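PDB 6VC6: 6-phospho-alpha-glucosidase from Merdibacter massiliensis, which probably hydrolyses 6-phospho-alpha-glucosides such as maltose 6-phosphate, with NAD and manganese bound, as a member of glycoside hydrolase family 4. Local coordinates for residues M32-L37 with E62-Y67; G49-I54 with R300-R305. One frame throughout, in Å; residues are numbered along the deposited sequence.

Contact 1 (M32-L37 with E62-Y67)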
loop_
_atom_site.group_PDB
_atom_site.type_symbol
_atom_site.label_atom_id
_atom_site.label_comp_id
_atom_site.label_asym_id
_atom_site.label_seq_id
_atom_site.Cartn_x
_atom_site.Cartn_y
_atom_site.Cartn_z
HETATM N N MSE A 32 -12.223 -5.181 20.690
HETATM C CA MSE A 32 -13.103 -4.223 20.035
HETATM C C MSE A 32 -14.516 -4.284 20.596
HETATM O O MSE A 32 -14.992 -5.345 21.001
HETATM C CB MSE A 32 -13.143 -4.469 18.527
HETATM C CG MSE A 32 -11.798 -4.376 17.841
HETATM SE SE MSE A 32 -11.794 -5.381 16.178
HETATM C CE MSE A 32 -13.008 -4.259 15.150
ATOM N N GLU A 33 -15.183 -3.133 20.611
ATOM C CA GLU A 33 -16.578 -3.072 21.022
ATOM C C GLU A 33 -17.530 -2.866 19.854
ATOM O O GLU A 33 -18.653 -3.380 19.886
ATOM C CB GLU A 33 -16.780 -1.947 22.043
ATOM C CG GLU A 33 -18.202 -1.815 22.563
ATOM C CD GLU A 33 -18.309 -2.103 24.048
ATOM O OE1 GLU A 33 -17.272 -2.411 24.671
ATOM O OE2 GLU A 33 -19.430 -2.020 24.590
ATOM N N LYS A 34 -17.098 -2.185 18.795
ATOM C CA LYS A 34 -17.963 -1.881 17.665
ATOM C C LYS A 34 -17.131 -1.836 16.392
ATOM O O LYS A 34 -16.018 -1.306 16.389
ATOM C CB LYS A 34 -18.688 -0.546 17.878
ATOM C CG LYS A 34 -19.667 -0.169 16.781
ATOM C CD LYS A 34 -20.155 1.257 16.967
ATOM C CE LYS A 34 -21.137 1.658 15.880
ATOM N NZ LYS A 34 -21.455 3.112 15.932
ATOM N N LEU A 35 -17.679 -2.399 15.316
ATOM C CA LEU A 35 -17.043 -2.380 14.004
ATOM C C LEU A 35 -18.070 -1.970 12.961
ATOM O O LEU A 35 -19.197 -2.477 12.963
ATOM C CB LEU A 35 -16.443 -3.744 13.649
ATOM C CG LEU A 35 -15.942 -3.882 12.208
ATOM C CD1 LEU A 35 -14.619 -3.152 12.023
ATOM C CD2 LEU A 35 -15.812 -5.344 11.816
ATOM N N VAL A 36 -17.684 -1.053 12.076
ATOM C CA VAL A 36 -18.557 -0.552 11.022
ATOM C C VAL A 36 -17.821 -0.645 9.693
ATOM O O VAL A 36 -16.705 -0.131 9.560
ATOM C CB VAL A 36 -19.005 0.899 11.283
ATOM C CG1 VAL A 36 -19.929 1.373 10.172
ATOM C CG2 VAL A 36 -19.689 1.015 12.633
ATOM N N LEU A 37 -18.443 -1.294 8.715
ATOM C CA LEU A 37 -17.926 -1.324 7.353
ATOM C C LEU A 37 -18.586 -0.207 6.554
ATOM O O LEU A 37 -19.816 -0.158 6.447
ATOM C CB LEU A 37 -18.191 -2.678 6.693
ATOM C CG LEU A 37 -17.639 -3.938 7.362
ATOM C CD1 LEU A 37 -17.926 -5.156 6.497
ATOM C CD2 LEU A 37 -16.149 -3.805 7.626
ATOM N N GLU A 62 -20.507 -10.782 21.189
ATOM C CA GLU A 62 -20.559 -9.497 21.879
ATOM C C GLU A 62 -20.296 -8.300 20.960
ATOM O O GLU A 62 -20.811 -7.216 21.192
ATOM C CB GLU A 62 -19.635 -9.484 23.101
ATOM C CG GLU A 62 -20.190 -8.811 24.363
ATOM C CD GLU A 62 -21.684 -9.002 24.584
ATOM O OE1 GLU A 62 -22.126 -10.163 24.703
ATOM O OE2 GLU A 62 -22.420 -7.995 24.651
ATOM N N LEU A 63 -19.468 -8.493 19.943
ATOM C CA LEU A 63 -19.104 -7.408 19.039
ATOM C C LEU A 63 -20.322 -6.840 18.332
ATOM O O LEU A 63 -21.192 -7.573 17.894
ATOM C CB LEU A 63 -18.104 -7.916 18.003
ATOM C CG LEU A 63 -17.358 -6.936 17.095
ATOM C CD1 LEU A 63 -18.114 -6.721 15.802
ATOM C CD2 LEU A 63 -17.066 -5.613 17.782
ATOM N N ASP A 64 -20.374 -5.521 18.224
ATOM C CA ASP A 64 -21.507 -4.940 17.530
ATOM C C ASP A 64 -21.027 -4.546 16.144
ATOM O O ASP A 64 -20.258 -3.605 15.985
ATOM C CB ASP A 64 -22.019 -3.735 18.325
ATOM C CG ASP A 64 -22.707 -2.701 17.467
ATOM O OD1 ASP A 64 -23.266 -3.046 16.419
ATOM O OD2 ASP A 64 -22.699 -1.521 17.849
ATOM N N PHE A 65 -21.615 -5.243 15.180
ATOM C CA PHE A 65 -21.137 -5.174 13.807
ATOM C C PHE A 65 -22.218 -4.593 12.907
ATOM O O PHE A 65 -23.406 -4.884 13.077
ATOM C CB PHE A 65 -20.725 -6.565 13.312
ATOM C CG PHE A 65 -20.463 -6.639 11.839
ATOM C CD1 PHE A 65 -21.332 -7.320 11.007
ATOM C CD2 PHE A 65 -19.344 -6.040 11.286
ATOM C CE1 PHE A 65 -21.098 -7.399 9.650
ATOM C CE2 PHE A 65 -19.100 -6.116 9.928
ATOM C CZ PHE A 65 -19.979 -6.797 9.109
ATOM N N SER A 66 -21.800 -3.772 11.947
ATOM C CA SER A 66 -22.728 -3.181 10.992
ATOM C C SER A 66 -21.956 -2.770 9.747
ATOM O O SER A 66 -20.740 -2.565 9.786
ATOM C CB SER A 66 -23.464 -1.975 11.590
ATOM O OG SER A 66 -22.552 -1.037 12.132
ATOM N N TYR A 67 -22.681 -2.666 8.636
ATOM C CA TYR A 67 -22.139 -2.138 7.394
ATOM C C TYR A 67 -23.110 -1.108 6.838
ATOM O O TYR A 67 -24.329 -1.282 6.924
ATOM C CB TYR A 67 -21.873 -3.250 6.365
ATOM C CG TYR A 67 -23.098 -3.996 5.881
ATOM C CD1 TYR A 67 -23.550 -5.131 6.541
ATOM C CD2 TYR A 67 -23.786 -3.582 4.746
ATOM C CE1 TYR A 67 -24.661 -5.823 6.096
ATOM C CE2 TYR A 67 -24.899 -4.266 4.295
ATOM C CZ TYR A 67 -25.332 -5.386 4.973
ATOM O OH TYR A 67 -26.439 -6.070 4.526
#
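Leu35 and Leu37 reach from strand 32-38 to the rim of the Phe65 ring on the parallel edge strand 64-68. Leu35 runs alongside Phe65, its CD2 3.6 Å from Phe65 CD2 and near the ring plane; Leu37 CD1 meets the same rim in plane, 3.7 Å from Phe65 CZ. With CG of Phe65 anti to its backbone N (chi1 169°), the ring leans toward the neighbouring strand, and Phe56 of helix 42-59 meets it edge-to-face. Replacing Phe65 by an alanine is likely to leave Leu35 and Leu37 without the ring rim they share and Phe56 without its aromatic partner. The face bearing Lys34, Asp64, Val36 and Ser66 is looser and more polar, with Asp64 exposed to solvent and Lys34 partly so. The aliphatic chain of Lys34 runs beside the carboxylate, CG closest at 3.5 Å from Asp64 OD2, while NZ stays 5.2 Å from the same oxygen; Val36 CG2 packs on Ser66 OG. Four backbone hydrogen bonds join the strands, the shortest from Leu37 N to Ser66 O at 2.8 Å. The chemistry is thus two-sided: backbone bonds set the register, apolar contacts seal the helix-covered face, and the lysine-aspartate pair probably adds only weak attraction.

Contact 2 (G49-I54 with R300-R305)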
loop_
_atom_site.group_PDB
_atom_site.type_symbol
_atom_site.label_atom_id
_atom_site.label_comp_id
_atom_site.label_asym_id
_atom_site.label_seq_id
_atom_site.Cartn_x
_atom_site.Cartn_y
_atom_site.Cartn_z
ATOM N N GLY A 49 -20.759 -7.940 4.144
ATOM C CA GLY A 49 -21.344 -7.637 5.440
ATOM C C GLY A 49 -22.216 -8.758 5.970
ATOM O O GLY A 49 -22.221 -9.036 7.172
ATOM N N GLU A 50 -22.972 -9.414 5.086
ATOM C CA GLU A 50 -23.783 -10.548 5.515
ATOM C C GLU A 50 -22.916 -11.731 5.925
ATOM O O GLU A 50 -23.286 -12.485 6.832
ATOM C CB GLU A 50 -24.753 -10.954 4.407
ATOM C CG GLU A 50 -25.797 -9.896 4.084
ATOM C CD GLU A 50 -26.703 -9.589 5.261
ATOM O OE1 GLU A 50 -27.028 -10.523 6.025
ATOM O OE2 GLU A 50 -27.089 -8.413 5.424
ATOM N N PHE A 51 -21.765 -11.910 5.273
ATOM C CA PHE A 51 -20.819 -12.927 5.715
ATOM C C PHE A 51 -20.275 -12.600 7.099
ATOM O O PHE A 51 -20.089 -13.497 7.930
ATOM C CB PHE A 51 -19.676 -13.058 4.705
ATOM C CG PHE A 51 -18.445 -13.719 5.261
ATOM C CD1 PHE A 51 -17.357 -12.962 5.668
ATOM C CD2 PHE A 51 -18.374 -15.097 5.373
ATOM C CE1 PHE A 51 -16.225 -13.567 6.180
ATOM C CE2 PHE A 51 -17.243 -15.709 5.882
ATOM C CZ PHE A 51 -16.168 -14.943 6.288
ATOM N N GLY A 52 -20.017 -11.318 7.364
ATOM C CA GLY A 52 -19.504 -10.932 8.667
ATOM C C GLY A 52 -20.503 -11.169 9.784
ATOM O O GLY A 52 -20.126 -11.570 10.888
ATOM N N LYS A 53 -21.788 -10.929 9.512
ATOM C CA LYS A 53 -22.809 -11.153 10.532
ATOM C C LYS A 53 -22.885 -12.623 10.921
ATOM O O LYS A 53 -23.098 -12.951 12.094
ATOM C CB LYS A 53 -24.165 -10.653 10.035
ATOM C CG LYS A 53 -24.257 -9.140 9.921
ATOM C CD LYS A 53 -25.666 -8.643 10.203
ATOM C CE LYS A 53 -26.599 -8.934 9.040
ATOM N NZ LYS A 53 -28.020 -8.662 9.391
ATOM N N ILE A 54 -22.755 -13.505 9.941
ATOM C CA ILE A 54 -22.701 -14.922 10.239
ATOM C C ILE A 54 -21.449 -15.272 11.022
ATOM O O ILE A 54 -21.505 -16.002 12.000
ATOM C CB ILE A 54 -22.738 -15.774 8.962
ATOM C CG1 ILE A 54 -24.051 -15.575 8.229
ATOM C CG2 ILE A 54 -22.584 -17.242 9.295
ATOM C CD1 ILE A 54 -24.072 -16.238 6.877
ATOM N N ARG A 300 -20.522 -15.852 -0.612
ATOM C CA ARG A 300 -21.837 -16.270 -1.083
ATOM C C ARG A 300 -22.112 -17.732 -0.753
ATOM O O ARG A 300 -23.278 -18.130 -0.638
ATOM C CB ARG A 300 -21.959 -16.016 -2.585
ATOM C CG ARG A 300 -22.577 -14.667 -2.919
ATOM C CD ARG A 300 -22.050 -14.110 -4.230
ATOM N NE ARG A 300 -22.420 -12.709 -4.409
ATOM C CZ ARG A 300 -21.815 -11.876 -5.250
ATOM N NH1 ARG A 300 -22.220 -10.617 -5.344
ATOM N NH2 ARG A 300 -20.806 -12.301 -5.999
ATOM N N GLU A 301 -21.063 -18.544 -0.601
ATOM C CA GLU A 301 -21.252 -19.900 -0.097
ATOM C C GLU A 301 -21.754 -19.880 1.340
ATOM O O GLU A 301 -22.641 -20.658 1.710
ATOM C CB GLU A 301 -19.944 -20.686 -0.187
ATOM C CG GLU A 301 -19.717 -21.406 -1.506
ATOM C CD GLU A 301 -18.419 -22.191 -1.519
ATOM O OE1 GLU A 301 -17.716 -22.197 -0.486
ATOM O OE2 GLU A 301 -18.100 -22.802 -2.561
ATOM N N VAL A 302 -21.196 -18.989 2.164
ATOM C CA VAL A 302 -21.586 -18.914 3.567
ATOM C C VAL A 302 -22.994 -18.348 3.705
ATOM O O VAL A 302 -23.788 -18.817 4.530
ATOM C CB VAL A 302 -20.555 -18.084 4.355
ATOM C CG1 VAL A 302 -21.030 -17.844 5.779
ATOM C CG2 VAL A 302 -19.201 -18.778 4.348
ATOM N N ILE A 303 -23.328 -17.337 2.900
ATOM C CA ILE A 303 -24.665 -16.750 2.960
ATOM C C ILE A 303 -25.713 -17.767 2.527
ATOM O O ILE A 303 -26.809 -17.836 3.099
ATOM C CB ILE A 303 -24.723 -15.470 2.103
ATOM C CG1 ILE A 303 -23.918 -14.351 2.765
ATOM C CG2 ILE A 303 -26.162 -15.027 1.881
ATOM C CD1 ILE A 303 -23.445 -13.294 1.798
ATOM N N ALA A 304 -25.390 -18.583 1.521
ATOM C CA ALA A 304 -26.337 -19.587 1.051
ATOM C C ALA A 304 -26.536 -20.702 2.071
ATOM O O ALA A 304 -27.636 -21.255 2.175
ATOM C CB ALA A 304 -25.868 -20.167 -0.283
ATOM N N ARG A 305 -25.492 -21.042 2.831
ATOM C CA ARG A 305 -25.604 -22.119 3.807
ATOM C C ARG A 305 -26.169 -21.637 5.137
ATOM O O ARG A 305 -26.795 -22.421 5.860
ATOM C CB ARG A 305 -24.238 -22.772 4.027
ATOM C CG ARG A 305 -24.295 -24.138 4.695
ATOM C CD ARG A 305 -22.910 -24.622 5.106
ATOM N NE ARG A 305 -21.979 -24.666 3.982
ATOM C CZ ARG A 305 -21.020 -23.770 3.767
ATOM N NH1 ARG A 305 -20.863 -22.750 4.601
ATOM N NH2 ARG A 305 -20.220 -23.891 2.717
#
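The Phe51 ring presents its edge to Val302: Val302 CB lies in the ring plane, 3.8 Å from Phe51 CD2, and Val302 CG2 stands 4.0 Å from Phe51 CE2. Leu308, in the loop after helix 291-305, touches both side chains. Phe51 CG is anti to its backbone N (chi1 161°), which brings the ring edge to Val302. One turn on, Ile54 slides past Val302 in the opposite direction, its CD1 3.6 Å from Val302 CG1 and 3.5 Å from Val302 O. Val302 CG1 thus meets both the Phe51 edge and the Ile54 CD1 methyl. Ile303 reaches back along helix 42-59, where its CD1 packs 3.7 Å from Glu50 CB and its side chain also touches Pro47. Glu50 meets Ile303 through CB, while its bent chain carries the carboxylate away, where OE2 hydrogen-bonds Tyr67 OH. No hydrogen bond crosses between the segments, so the join is apolar. The helix axes pass 8.9 Å apart at 58°, a steep crossing with a small patch of touching residues. It is a helix-helix packing that lays the end of helix 291-305, from the C-terminal family region, against a helix of the Rossmann-type nucleotide-binding fold.

Overall arrangement
Contacts 1 and 2 have centres about 16 Å apart. Contact 1 joins the two strands of the beta-alpha-beta unit 32-38, 42-59, 64-68; contact 2 uses its helix and adds helix 291-305 from outside. Along the chain their segments alternate, 32-37, 49-54, 62-67 and then 300-305 far downstream. Contact 1 forms the edge of the nine-stranded mixed sheet, against which helix 42-59 packs. They touch directly: Tyr67 OH is 2.6 Å from Glu50 OE2, a probable hydrogen bond, and Phe65 CE1 packs on Gly49 O. Helix 42-59 thus links the Rossmann-type part to the C-terminal family region at the periphery; the side chains of Leu37 and Phe51 lie about 10 and 14 Å from the bound NAD.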